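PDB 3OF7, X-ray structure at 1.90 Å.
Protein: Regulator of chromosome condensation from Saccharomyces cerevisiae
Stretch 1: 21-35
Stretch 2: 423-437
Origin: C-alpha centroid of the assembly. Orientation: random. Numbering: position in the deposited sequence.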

# COMPACT_ATOMS: atom_id res chain seq x y z
N HIS A 21 -7.97 -0.44 13.35
CA HIS A 21 -7.03 -1.52 13.68
C HIS A 21 -6.01 -1.78 12.56
O HIS A 21 -4.89 -2.18 12.83
CB HIS A 21 -7.77 -2.82 14.03
N MET A 22 -6.41 -1.54 11.31
CA MET A 22 -5.52 -1.73 10.17
C MET A 22 -4.48 -0.62 10.05
O MET A 22 -3.38 -0.86 9.54
CB MET A 22 -6.31 -1.80 8.86
CG MET A 22 -7.10 -3.08 8.65
SD MET A 22 -7.75 -3.15 6.97
CE MET A 22 -8.90 -1.79 7.02
N TYR A 23 -4.82 0.58 10.52
CA TYR A 23 -3.99 1.75 10.23
C TYR A 23 -3.25 2.35 11.41
O TYR A 23 -2.13 2.82 11.25
CB TYR A 23 -4.81 2.82 9.50
CG TYR A 23 -5.41 2.31 8.22
CD1 TYR A 23 -4.61 1.77 7.21
CD2 TYR A 23 -6.79 2.38 8.00
CE1 TYR A 23 -5.16 1.30 6.03
CE2 TYR A 23 -7.36 1.91 6.81
CZ TYR A 23 -6.54 1.37 5.83
OH TYR A 23 -7.09 0.91 4.66
N LEU A 24 -3.88 2.36 12.58
CA LEU A 24 -3.31 3.05 13.73
C LEU A 24 -2.82 2.07 14.79
O LEU A 24 -3.56 1.17 15.22
CB LEU A 24 -4.34 4.02 14.33
CG LEU A 24 -5.04 5.01 13.39
CD1 LEU A 24 -6.04 5.87 14.16
CD2 LEU A 24 -4.04 5.88 12.62
N SER A 25 -1.57 2.24 15.20
CA SER A 25 -1.03 1.50 16.31
C SER A 25 -1.37 2.24 17.61
O SER A 25 -1.32 3.48 17.66
CB SER A 25 0.48 1.35 16.15
OG SER A 25 1.04 0.67 17.25
N VAL A 26 -1.72 1.50 18.66
CA VAL A 26 -1.97 2.12 19.97
C VAL A 26 -0.64 2.60 20.58
O VAL A 26 -0.57 3.66 21.20
CB VAL A 26 -2.73 1.18 20.94
CG1 VAL A 26 -2.99 1.88 22.29
CG2 VAL A 26 -4.04 0.72 20.33
N GLN A 27 0.41 1.82 20.36
CA GLN A 27 1.74 2.14 20.87
C GLN A 27 2.56 2.87 19.82
O GLN A 27 2.49 2.53 18.64
CB GLN A 27 2.49 0.86 21.23
CG GLN A 27 1.69 -0.22 21.94
CD GLN A 27 2.46 -1.53 22.01
OE1 GLN A 27 3.44 -1.63 22.73
NE2 GLN A 27 2.02 -2.53 21.26
N PRO A 28 3.37 3.86 20.25
CA PRO A 28 4.32 4.47 19.31
C PRO A 28 5.34 3.42 18.87
O PRO A 28 5.62 2.47 19.61
CB PRO A 28 4.96 5.59 20.13
CG PRO A 28 4.79 5.16 21.55
CD PRO A 28 3.47 4.45 21.60
N LEU A 29 5.89 3.60 17.67
CA LEU A 29 6.65 2.54 17.01
C LEU A 29 8.10 2.91 16.73
O LEU A 29 8.40 4.05 16.38
CB LEU A 29 5.98 2.18 15.67
CG LEU A 29 4.53 1.70 15.69
CD1 LEU A 29 3.90 1.79 14.30
CD2 LEU A 29 4.42 0.28 16.25
N ASP A 30 9.00 1.93 16.85
CA ASP A 30 10.29 2.01 16.19
C ASP A 30 10.01 1.85 14.69
O ASP A 30 9.32 0.92 14.29
CB ASP A 30 11.21 0.88 16.65
CG ASP A 30 11.74 1.08 18.07
OD1 ASP A 30 11.89 2.25 18.50
OD2 ASP A 30 12.00 0.07 18.73
N ILE A 31 10.54 2.77 13.88
CA ILE A 31 10.36 2.71 12.42
C ILE A 31 11.65 2.22 11.75
O ILE A 31 12.73 2.71 12.04
CB ILE A 31 9.95 4.11 11.85
CG1 ILE A 31 8.67 4.63 12.52
CG2 ILE A 31 9.84 4.09 10.30
CD1 ILE A 31 7.44 3.74 12.35
N PHE A 32 11.51 1.25 10.85
CA PHE A 32 12.63 0.68 10.12
C PHE A 32 12.42 0.88 8.63
O PHE A 32 11.30 0.73 8.14
CB PHE A 32 12.76 -0.81 10.39
CG PHE A 32 12.93 -1.14 11.84
CD1 PHE A 32 14.21 -1.18 12.41
CD2 PHE A 32 11.83 -1.39 12.65
CE1 PHE A 32 14.38 -1.47 13.77
CE2 PHE A 32 11.99 -1.69 14.00
CZ PHE A 32 13.26 -1.73 14.56
N CYS A 33 13.50 1.16 7.91
CA CYS A 33 13.45 1.38 6.47
C CYS A 33 14.57 0.60 5.79
O CYS A 33 15.67 0.45 6.36
CB CYS A 33 13.62 2.88 6.16
SG CYS A 33 12.34 3.95 6.86
N TRP A 34 14.30 0.11 4.59
CA TRP A 34 15.32 -0.62 3.83
C TRP A 34 14.97 -0.71 2.34
O TRP A 34 13.83 -0.43 1.95
CB TRP A 34 15.54 -2.02 4.42
CG TRP A 34 14.38 -2.99 4.27
CD1 TRP A 34 14.23 -3.94 3.28
CD2 TRP A 34 13.24 -3.12 5.12
NE1 TRP A 34 13.06 -4.64 3.48
CE2 TRP A 34 12.44 -4.17 4.60
CE3 TRP A 34 12.80 -2.45 6.28
CZ2 TRP A 34 11.23 -4.56 5.19
CZ3 TRP A 34 11.60 -2.85 6.88
CH2 TRP A 34 10.83 -3.89 6.32
N GLY A 35 15.97 -1.09 1.53
CA GLY A 35 15.83 -1.17 0.08
C GLY A 35 16.66 -0.09 -0.59
O GLY A 35 17.75 0.24 -0.13
N ARG A 423 11.66 -15.40 6.08
CA ARG A 423 11.86 -14.68 7.33
C ARG A 423 12.94 -13.62 7.23
O ARG A 423 14.04 -13.89 6.75
CB ARG A 423 12.22 -15.70 8.42
CG ARG A 423 12.53 -15.13 9.78
CD ARG A 423 12.85 -16.29 10.71
NE ARG A 423 13.22 -15.86 12.05
CZ ARG A 423 13.77 -16.65 12.96
NH1 ARG A 423 14.03 -17.92 12.67
NH2 ARG A 423 14.06 -16.17 14.16
N ILE A 424 12.62 -12.41 7.68
CA ILE A 424 13.62 -11.36 7.83
C ILE A 424 14.20 -11.48 9.24
O ILE A 424 13.50 -11.28 10.24
CB ILE A 424 13.04 -9.95 7.61
CG1 ILE A 424 12.45 -9.82 6.19
CG2 ILE A 424 14.12 -8.89 7.84
CD1 ILE A 424 11.60 -8.57 5.95
N LYS A 425 15.47 -11.86 9.29
CA LYS A 425 16.23 -11.96 10.55
C LYS A 425 17.44 -11.04 10.45
O LYS A 425 18.32 -11.25 9.61
CB LYS A 425 16.66 -13.40 10.79
CG LYS A 425 17.28 -13.68 12.15
CD LYS A 425 17.56 -15.17 12.31
CE LYS A 425 18.15 -15.50 13.67
NZ LYS A 425 18.35 -16.98 13.82
N ASN A 426 17.46 -10.00 11.28
CA ASN A 426 18.63 -9.13 11.42
C ASN A 426 18.64 -8.57 12.83
O ASN A 426 17.59 -8.56 13.49
CB ASN A 426 18.70 -8.03 10.32
CG ASN A 426 17.96 -6.73 10.69
OD1 ASN A 426 16.83 -6.75 11.17
ND2 ASN A 426 18.59 -5.60 10.39
N THR A 427 19.81 -8.14 13.30
CA THR A 427 19.96 -7.64 14.67
C THR A 427 18.90 -6.59 15.04
O THR A 427 18.28 -6.69 16.09
CB THR A 427 21.38 -7.06 14.91
OG1 THR A 427 22.36 -8.00 14.46
CG2 THR A 427 21.61 -6.75 16.39
N ALA A 428 18.68 -5.62 14.17
CA ALA A 428 17.80 -4.49 14.46
C ALA A 428 16.36 -4.89 14.80
O ALA A 428 15.72 -4.23 15.62
CB ALA A 428 17.81 -3.50 13.31
N THR A 429 15.88 -5.97 14.20
CA THR A 429 14.46 -6.32 14.33
C THR A 429 14.19 -7.73 14.86
O THR A 429 13.03 -8.09 15.04
CB THR A 429 13.71 -6.16 12.97
OG1 THR A 429 14.25 -7.06 12.00
CG2 THR A 429 13.82 -4.74 12.46
N GLN A 430 15.23 -8.51 15.13
CA GLN A 430 15.04 -9.91 15.51
C GLN A 430 14.23 -10.10 16.80
O GLN A 430 13.59 -11.13 16.97
CB GLN A 430 16.37 -10.66 15.60
CG GLN A 430 17.29 -10.19 16.72
CD GLN A 430 18.65 -10.90 16.70
OE1 GLN A 430 18.84 -11.90 16.01
NE2 GLN A 430 19.59 -10.37 17.46
N ASP A 431 14.26 -9.11 17.69
CA ASP A 431 13.51 -9.18 18.93
C ASP A 431 12.37 -8.15 18.99
O ASP A 431 11.90 -7.76 20.07
CB ASP A 431 14.45 -9.07 20.13
CG ASP A 431 15.44 -10.22 20.19
OD1 ASP A 431 15.03 -11.38 19.95
OD2 ASP A 431 16.63 -9.98 20.49
N HIS A 432 11.94 -7.72 17.80
CA HIS A 432 10.81 -6.79 17.71
C HIS A 432 9.54 -7.51 17.33
O HIS A 432 9.56 -8.50 16.59
CB HIS A 432 11.08 -5.69 16.67
CG HIS A 432 11.78 -4.50 17.22
ND1 HIS A 432 13.11 -4.51 17.57
CD2 HIS A 432 11.33 -3.24 17.47
CE1 HIS A 432 13.46 -3.32 18.02
NE2 HIS A 432 12.40 -2.53 17.96
N ASN A 433 8.44 -6.99 17.86
CA ASN A 433 7.10 -7.35 17.46
C ASN A 433 6.72 -6.38 16.35
O ASN A 433 6.43 -5.22 16.61
CB ASN A 433 6.19 -7.19 18.69
CG ASN A 433 4.82 -7.78 18.50
OD1 ASN A 433 3.82 -7.27 19.03
ND2 ASN A 433 4.75 -8.88 17.76
N ILE A 434 6.77 -6.83 15.09
CA ILE A 434 6.43 -5.97 13.95
C ILE A 434 4.92 -5.79 13.89
O ILE A 434 4.17 -6.77 13.92
CB ILE A 434 6.98 -6.54 12.61
CG1 ILE A 434 8.52 -6.64 12.63
CG2 ILE A 434 6.50 -5.70 11.39
CD1 ILE A 434 9.25 -5.30 12.87
N ILE A 435 4.48 -4.53 13.81
CA ILE A 435 3.05 -4.20 13.90
C ILE A 435 2.50 -3.74 12.55
O ILE A 435 1.41 -4.18 12.13
CB ILE A 435 2.79 -3.10 14.99
CG1 ILE A 435 3.41 -3.48 16.34
CG2 ILE A 435 1.29 -2.80 15.15
CD1 ILE A 435 2.87 -4.76 16.94
N LEU A 436 3.24 -2.88 11.86
CA LEU A 436 2.80 -2.32 10.58
C LEU A 436 3.88 -2.50 9.52
O LEU A 436 5.07 -2.44 9.83
CB LEU A 436 2.47 -0.83 10.72
CG LEU A 436 1.35 -0.40 11.68
CD1 LEU A 436 1.31 1.14 11.79
CD2 LEU A 436 -0.02 -0.93 11.28
N VAL A 437 3.47 -2.73 8.28
CA VAL A 437 4.41 -2.79 7.16
C VAL A 437 3.83 -2.06 5.96
O VAL A 437 2.61 -1.99 5.82
CB VAL A 437 4.74 -4.24 6.72
CG1 VAL A 437 5.64 -4.92 7.75
CG2 VAL A 437 3.47 -5.06 6.47

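Residues 21-35 and 423-437, whose touching residues are at least 390 positions apart in one chain, bury 545 Å² between them, chiefly through side chains. Phe32, which gives up the most area, is the central bump, fitting a recess lined by Ala428, Thr429 and His432. The methyl CG2 of Thr429 sits over one face of its ring, 3.5 Å from the ring centroid and 8° off the normal, a CH-pi contact. Beside it, Phe32 CE1 lies 4.0 Å from Ala428 CB and 3.6 Å from Ala428 O, so the ring lies against both the methyl and the carbonyl of Ala428. The Phe32 edge points into the face of His432, planes at 88° and centroids 5.0 Å apart, with Phe32 CZ 3.6 Å from His432 NE2. That same nitrogen donates a nearly straight hydrogen bond to Asp30 (NE2 to OD2, 2.7 Å, 169°), so the imidazole offers a face to carbon and an edge to carboxylate. Thr429 is steadied from its own stretch: its OG1 donates to Asn426 OD1 (2.7 Å), while CG2 is turned to the ring. Farther along, Leu29 forks against two neighbours, CD2 3.9 Å from Ile435 CG1 and CD1 3.7 Å from Leu436 CD1. The branched, apolar end of Leu436 suits its place, its methyls fitting against Leu29 CD1 and two carbonyls, CD2 3.8 Å from Met22 O and CD1 3.9 Å from Tyr23 O. Toward the other end, Ile424 CD1 meets Trp34 CZ2 at 4.1 Å, a looser apolar contact.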